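Local coordinates for protein mnemiopsin 1 (Mnemiopsis leidyi, PDB 5VP3) that probably emits light when calcium binds its EF-hand loops, as expected of a ctenophore calcium-regulated photoprotein, at residues A[58-63]-A[129-134]; A[64-69]-A[148-153]. One frame throughout, in Å; residues are numbered along the deposited sequence.

Overall arrangement
Both contacts are made by helix 53-66 and its end, which lean on the EF-hand formed by helices 123-135 and 145-154: interaction 1 meets the first of these helices, interaction 2 the second. They lie about 7 Å apart, centre to centre. Interaction 1 (58-63 with 129-134) is wholly buried and joins a proline, a methionine, a valine and an aromatic ring. Interaction 2 (64-69 with 148-153) lies nearer the surface, where a leucine, helped by a valine, packs on a threonine methyl and on K153, an exposed residue that takes part through its aliphatic chain. M63 ties the two together, since its sulfur and terminal methyl continue onto the helix used by interaction 2.

Interaction 1 (A[58-63]-A[129-134]); sequences YWPDRM and NAYYDV
P60 and M63 meet Y131 and V134 where two EF-hands pack together: helix 53-66 is the exiting helix of an EF-hand whose cadmium ligands include D44 and, in the helix's first turn, E55, and helix 123-135 leads into the loop of D136 and E147. The short helical segments run in roughly the same N-to-C direction, 30° apart, with axes 11.8 Å from each other at closest approach. Side chains must therefore bridge the gap, and the long M63 and Y131 do most of the bridging, with P60 and V134 as short partners.

The first kind of contact is that of a phenol against a proline ring. The first bond of Y131 does not aim at helix 53-66, but the length of the side chain brings its hydroxyl to P60, where OH lies 3.6 Å from P60 CB; the two side chains cross obliquely. This is van der Waals packing of an oxygen on carbon. The same tyrosine has M77 and V81 of helix 71-87 about it and meets the ring of F186, so it is packed from several elements at once.

The second kind is aliphatic. M63 points its first bond toward helix 123-135, and with CG anti to the backbone N (chi1 -177°) that methylene touches both partners, CG standing 4.1 Å from CE2 of Y131. The chain then bends at chi2 and chi3, which turns the sulfur and the methyl toward T150, M151 and A154 of helix 145-154. One methionine thus serves two helices.

V134, one turn beyond Y131, also faces the methionine. Its side chain and that of M63 run past each other in opposite directions, and CG1 of V134 comes within 4.0 Å of M63 CG.

Interaction 2 (A[64-69]-A[148-153]); sequences RQLVNA and LKTMMK
L66 rests on T150 through its first side-chain carbon, CB lying 3.6 Å from the threonine methyl CG2. The two side chains pass each other in opposite directions, and L66 CD1 reaches beyond the methyl to 3.9 Å from the T150 carbonyl O. The other branch of the leucine turns to K153: CD2 is 3.7 Å from CE of the lysine, whose chain stays extended from CG onward and crosses the leucine at a slant. V67 adds a lighter touch, with CG1 4.1 Å from T150 CG2, so that the threonine methyl is shared by two neighbouring residues.

The hydroxyl of T150 is consistent with this orientation: OG1 hydrogen-bonds to the backbone O of E146, one turn earlier, and with OG1 beside the backbone N (chi1 -60°), CG2 falls anti to N and faces L66. An alanine in place of L66 would remove both branches, and K153 would probably lose its apolar support from this segment and be freer to swing.

V67 also packs on V134 and D137, and the N-H of N68 donates a hydrogen bond to OD1 of D137. Residues 64-69 thus sit against the EF-hand of helices 123-135 and 145-154, with helix 161-169 packed on L148, K149 and M152.

Interaction 1 (A[58-63]-A[129-134])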
loop_
_atom_site.group_PDB
_atom_site.type_symbol
_atom_site.label_atom_id
_atom_site.label_comp_id
_atom_site.label_asym_id
_atom_site.label_seq_id
_atom_site.Cartn_x
_atom_site.Cartn_y
_atom_site.Cartn_z
ATOM N N TYR A 58 -4.830 -11.677 2.833
ATOM C CA TYR A 58 -5.602 -11.870 4.054
ATOM C C TYR A 58 -6.198 -10.548 4.546
ATOM O O TYR A 58 -7.295 -10.521 5.127
ATOM C CB TYR A 58 -4.692 -12.528 5.099
ATOM C CG TYR A 58 -5.171 -12.547 6.525
ATOM C CD1 TYR A 58 -5.908 -13.602 7.015
ATOM C CD2 TYR A 58 -4.830 -11.542 7.396
ATOM C CE1 TYR A 58 -6.326 -13.632 8.332
ATOM C CE2 TYR A 58 -5.233 -11.572 8.719
ATOM C CZ TYR A 58 -5.979 -12.617 9.171
ATOM O OH TYR A 58 -6.388 -12.647 10.474
ATOM N N TRP A 59 -5.543 -9.449 4.276
ATOM C CA TRP A 59 -5.954 -8.198 4.894
ATOM C C TRP A 59 -7.130 -7.563 4.163
ATOM O O TRP A 59 -8.130 -7.205 4.815
ATOM C CB TRP A 59 -4.741 -7.270 4.975
ATOM C CG TRP A 59 -3.703 -7.912 5.848
ATOM C CD1 TRP A 59 -2.601 -8.574 5.424
ATOM C CD2 TRP A 59 -3.714 -8.024 7.283
ATOM N NE1 TRP A 59 -1.910 -9.085 6.498
ATOM C CE2 TRP A 59 -2.574 -8.769 7.649
ATOM C CE3 TRP A 59 -4.580 -7.586 8.289
ATOM C CZ2 TRP A 59 -2.253 -9.049 8.967
ATOM C CZ3 TRP A 59 -4.270 -7.881 9.600
ATOM C CH2 TRP A 59 -3.099 -8.603 9.925
ATOM N N PRO A 60 -7.071 -7.407 2.835
ATOM C CA PRO A 60 -8.265 -6.934 2.121
ATOM C C PRO A 60 -9.415 -7.880 2.272
ATOM O O PRO A 60 -10.565 -7.442 2.322
ATOM C CB PRO A 60 -7.813 -6.848 0.662
ATOM C CG PRO A 60 -6.535 -7.673 0.582
ATOM C CD PRO A 60 -5.914 -7.532 1.925
ATOM N N ASP A 61 -9.147 -9.180 2.371
ATOM C CA ASP A 61 -10.251 -10.101 2.584
ATOM C C ASP A 61 -10.895 -9.855 3.943
ATOM O O ASP A 61 -12.117 -9.977 4.075
ATOM C CB ASP A 61 -9.782 -11.554 2.422
ATOM C CG ASP A 61 -10.913 -12.549 2.601
ATOM O OD1 ASP A 61 -11.768 -12.674 1.683
ATOM O OD2 ASP A 61 -10.954 -13.173 3.680
ATOM N N ARG A 62 -10.105 -9.497 4.968
ATOM C CA ARG A 62 -10.720 -9.130 6.252
ATOM C C ARG A 62 -11.500 -7.816 6.141
ATOM O O ARG A 62 -12.557 -7.646 6.765
ATOM C CB ARG A 62 -9.648 -9.028 7.342
ATOM C CG ARG A 62 -9.286 -10.378 7.952
ATOM C CD ARG A 62 -8.317 -10.222 9.115
ATOM N NE ARG A 62 -8.882 -9.415 10.202
ATOM C CZ ARG A 62 -8.192 -8.999 11.263
ATOM N NH1 ARG A 62 -6.903 -9.306 11.389
ATOM N NH2 ARG A 62 -8.789 -8.274 12.204
ATOM N N MET A 63 -11.007 -6.885 5.335
ATOM C CA MET A 63 -11.751 -5.658 5.096
ATOM C C MET A 63 -13.122 -6.002 4.534
ATOM O O MET A 63 -14.148 -5.557 5.062
ATOM C CB MET A 63 -10.940 -4.765 4.147
ATOM C CG MET A 63 -11.528 -3.419 3.847
ATOM S SD MET A 63 -11.505 -2.441 5.355
ATOM C CE MET A 63 -13.134 -1.716 5.299
ATOM N N ASN A 129 -8.120 4.443 -4.319
ATOM C CA ASN A 129 -9.452 4.595 -4.902
ATOM C C ASN A 129 -10.233 3.283 -4.967
ATOM O O ASN A 129 -11.480 3.305 -4.950
ATOM C CB ASN A 129 -9.315 5.235 -6.282
ATOM C CG ASN A 129 -9.052 6.745 -6.172
ATOM O OD1 ASN A 129 -9.710 7.431 -5.401
ATOM N ND2 ASN A 129 -8.070 7.246 -6.893
ATOM N N ALA A 130 -9.547 2.138 -4.991
ATOM C CA ALA A 130 -10.283 0.883 -4.896
ATOM C C ALA A 130 -10.744 0.622 -3.470
ATOM O O ALA A 130 -11.865 0.137 -3.237
ATOM C CB ALA A 130 -9.419 -0.276 -5.382
ATOM N N TYR A 131 -9.894 0.894 -2.505
ATOM C CA TYR A 131 -10.321 0.703 -1.133
ATOM C C TYR A 131 -11.434 1.670 -0.783
ATOM O O TYR A 131 -12.329 1.340 0.001
ATOM C CB TYR A 131 -9.162 0.926 -0.192
ATOM C CG TYR A 131 -8.468 -0.308 0.282
ATOM C CD1 TYR A 131 -7.381 -0.805 -0.390
ATOM C CD2 TYR A 131 -8.874 -0.953 1.438
ATOM C CE1 TYR A 131 -6.708 -1.932 0.067
ATOM C CE2 TYR A 131 -8.233 -2.071 1.886
ATOM C CZ TYR A 131 -7.143 -2.568 1.180
ATOM O OH TYR A 131 -6.440 -3.670 1.611
ATOM N N TYR A 132 -11.362 2.878 -1.332
ATOM C CA TYR A 132 -12.320 3.931 -1.019
ATOM C C TYR A 132 -13.730 3.395 -1.048
ATOM O O TYR A 132 -14.484 3.518 -0.083
ATOM C CB TYR A 132 -12.181 5.067 -2.031
ATOM C CG TYR A 132 -12.841 6.365 -1.669
ATOM C CD1 TYR A 132 -12.166 7.314 -0.945
ATOM C CD2 TYR A 132 -14.127 6.677 -2.130
ATOM C CE1 TYR A 132 -12.764 8.557 -0.625
ATOM C CE2 TYR A 132 -14.729 7.887 -1.819
ATOM C CZ TYR A 132 -14.038 8.823 -1.072
ATOM O OH TYR A 132 -14.620 10.018 -0.789
ATOM N N ASP A 133 -14.105 2.823 -2.180
ATOM C CA ASP A 133 -15.465 2.359 -2.350
ATOM C C ASP A 133 -15.782 1.230 -1.385
ATOM O O ASP A 133 -16.916 1.078 -0.952
ATOM C CB ASP A 133 -15.667 1.919 -3.793
ATOM C CG ASP A 133 -15.494 3.055 -4.767
ATOM O OD1 ASP A 133 -15.754 4.211 -4.383
ATOM O OD2 ASP A 133 -15.108 2.780 -5.912
ATOM N N VAL A 134 -14.811 0.399 -1.062
ATOM C CA VAL A 134 -15.095 -0.671 -0.123
ATOM C C VAL A 134 -15.284 -0.103 1.282
ATOM O O VAL A 134 -16.166 -0.541 2.036
ATOM C CB VAL A 134 -13.968 -1.717 -0.218
ATOM C CG1 VAL A 134 -14.092 -2.768 0.832
ATOM C CG2 VAL A 134 -14.021 -2.381 -1.573
#

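Interaction 2 (A[64-69]-A[148-153])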
loop_
_atom_site.group_PDB
_atom_site.type_symbol
_atom_site.label_atom_id
_atom_site.label_comp_id
_atom_site.label_asym_id
_atom_site.label_seq_id
_atom_site.Cartn_x
_atom_site.Cartn_y
_atom_site.Cartn_z
ATOM N N ARG A 64 -13.152 -6.876 3.516
ATOM C CA ARG A 64 -14.400 -7.327 2.892
ATOM C C ARG A 64 -15.378 -7.874 3.923
ATOM O O ARG A 64 -16.587 -7.618 3.844
ATOM C CB ARG A 64 -14.072 -8.403 1.845
ATOM C CG ARG A 64 -15.258 -9.057 1.182
ATOM C CD ARG A 64 -14.830 -10.138 0.204
ATOM N NE ARG A 64 -14.400 -11.358 0.869
ATOM C CZ ARG A 64 -15.225 -12.302 1.323
ATOM N NH1 ARG A 64 -16.530 -12.195 1.166
ATOM N NH2 ARG A 64 -14.727 -13.367 1.938
ATOM N N GLN A 65 -14.871 -8.619 4.909
ATOM C CA GLN A 65 -15.757 -9.242 5.883
ATOM C C GLN A 65 -16.479 -8.212 6.725
ATOM O O GLN A 65 -17.613 -8.450 7.139
ATOM C CB GLN A 65 -14.966 -10.156 6.798
ATOM C CG GLN A 65 -14.330 -11.369 6.100
ATOM C CD GLN A 65 -13.449 -12.184 7.033
ATOM O OE1 GLN A 65 -13.819 -12.421 8.192
ATOM N NE2 GLN A 65 -12.262 -12.616 6.539
ATOM N N LEU A 66 -15.840 -7.067 6.985
ATOM C CA LEU A 66 -16.347 -6.081 7.929
ATOM C C LEU A 66 -17.292 -5.076 7.306
ATOM O O LEU A 66 -17.816 -4.234 8.018
ATOM C CB LEU A 66 -15.208 -5.321 8.564
ATOM C CG LEU A 66 -14.384 -6.176 9.502
ATOM C CD1 LEU A 66 -13.123 -5.476 9.758
ATOM C CD2 LEU A 66 -15.095 -6.408 10.801
ATOM N N VAL A 67 -17.508 -5.122 6.002
ATOM C CA VAL A 67 -18.397 -4.196 5.334
ATOM C C VAL A 67 -19.301 -5.031 4.450
ATOM O O VAL A 67 -19.194 -6.252 4.428
ATOM C CB VAL A 67 -17.637 -3.134 4.505
ATOM C CG1 VAL A 67 -16.647 -2.363 5.387
ATOM C CG2 VAL A 67 -16.908 -3.767 3.330
ATOM N N ASN A 68 -20.173 -4.366 3.696
ATOM C CA ASN A 68 -21.027 -5.052 2.726
ATOM C C ASN A 68 -20.854 -4.344 1.386
ATOM O O ASN A 68 -21.727 -3.615 0.901
ATOM C CB ASN A 68 -22.470 -5.101 3.204
ATOM C CG ASN A 68 -22.665 -6.125 4.305
ATOM O OD1 ASN A 68 -22.472 -7.327 4.088
ATOM N ND2 ASN A 68 -23.023 -5.663 5.492
ATOM N N ALA A 69 -19.710 -4.594 0.765
ATOM C CA ALA A 69 -19.352 -3.934 -0.474
ATOM C C ALA A 69 -19.905 -4.727 -1.635
ATOM O O ALA A 69 -20.212 -5.914 -1.523
ATOM C CB ALA A 69 -17.831 -3.809 -0.587
ATOM N N LEU A 148 -13.245 4.646 8.476
ATOM C CA LEU A 148 -11.790 4.461 8.491
ATOM C C LEU A 148 -11.360 3.562 9.647
ATOM O O LEU A 148 -10.418 2.774 9.504
ATOM C CB LEU A 148 -11.054 5.798 8.579
ATOM C CG LEU A 148 -9.531 5.684 8.527
ATOM C CD1 LEU A 148 -9.062 5.228 7.107
ATOM C CD2 LEU A 148 -8.863 6.988 8.945
ATOM N N LYS A 149 -12.044 3.672 10.789
ATOM C CA LYS A 149 -11.804 2.774 11.912
ATOM C C LYS A 149 -11.986 1.313 11.494
ATOM O O LYS A 149 -11.217 0.436 11.901
ATOM C CB LYS A 149 -12.756 3.115 13.071
ATOM C CG LYS A 149 -12.410 4.391 13.873
ATOM C CD LYS A 149 -13.613 4.870 14.720
ATOM C CE LYS A 149 -13.714 4.171 16.073
ATOM N NZ LYS A 149 -14.934 4.606 16.807
ATOM N N THR A 150 -13.033 1.022 10.738
ATOM C CA THR A 150 -13.197 -0.339 10.262
ATOM C C THR A 150 -11.946 -0.803 9.558
ATOM O O THR A 150 -11.478 -1.919 9.793
ATOM C CB THR A 150 -14.408 -0.411 9.364
ATOM O OG1 THR A 150 -15.536 0.003 10.147
ATOM C CG2 THR A 150 -14.610 -1.817 8.849
ATOM N N MET A 151 -11.349 0.066 8.735
ATOM C CA MET A 151 -10.115 -0.307 8.062
ATOM C C MET A 151 -8.999 -0.584 9.056
ATOM O O MET A 151 -8.140 -1.452 8.822
ATOM C CB MET A 151 -9.670 0.788 7.094
ATOM C CG MET A 151 -8.525 0.306 6.206
ATOM S SD MET A 151 -7.739 1.536 5.134
ATOM C CE MET A 151 -6.582 2.282 6.237
ATOM N N MET A 152 -8.935 0.201 10.127
ATOM C CA MET A 152 -7.927 -0.044 11.148
ATOM C C MET A 152 -8.134 -1.413 11.787
ATOM O O MET A 152 -7.185 -2.175 11.985
ATOM C CB MET A 152 -7.991 1.046 12.214
ATOM C CG MET A 152 -7.774 2.460 11.683
ATOM S SD MET A 152 -6.184 2.479 10.857
ATOM C CE MET A 152 -6.147 4.069 10.041
ATOM N N LYS A 153 -9.382 -1.743 12.090
ATOM C CA LYS A 153 -9.686 -3.021 12.711
ATOM C C LYS A 153 -9.275 -4.174 11.807
ATOM O O LYS A 153 -8.646 -5.132 12.256
ATOM C CB LYS A 153 -11.176 -3.070 13.022
ATOM C CG LYS A 153 -11.727 -4.412 13.431
ATOM C CD LYS A 153 -13.143 -4.228 13.977
ATOM C CE LYS A 153 -13.841 -5.563 14.194
ATOM N NZ LYS A 153 -15.184 -5.376 14.819
#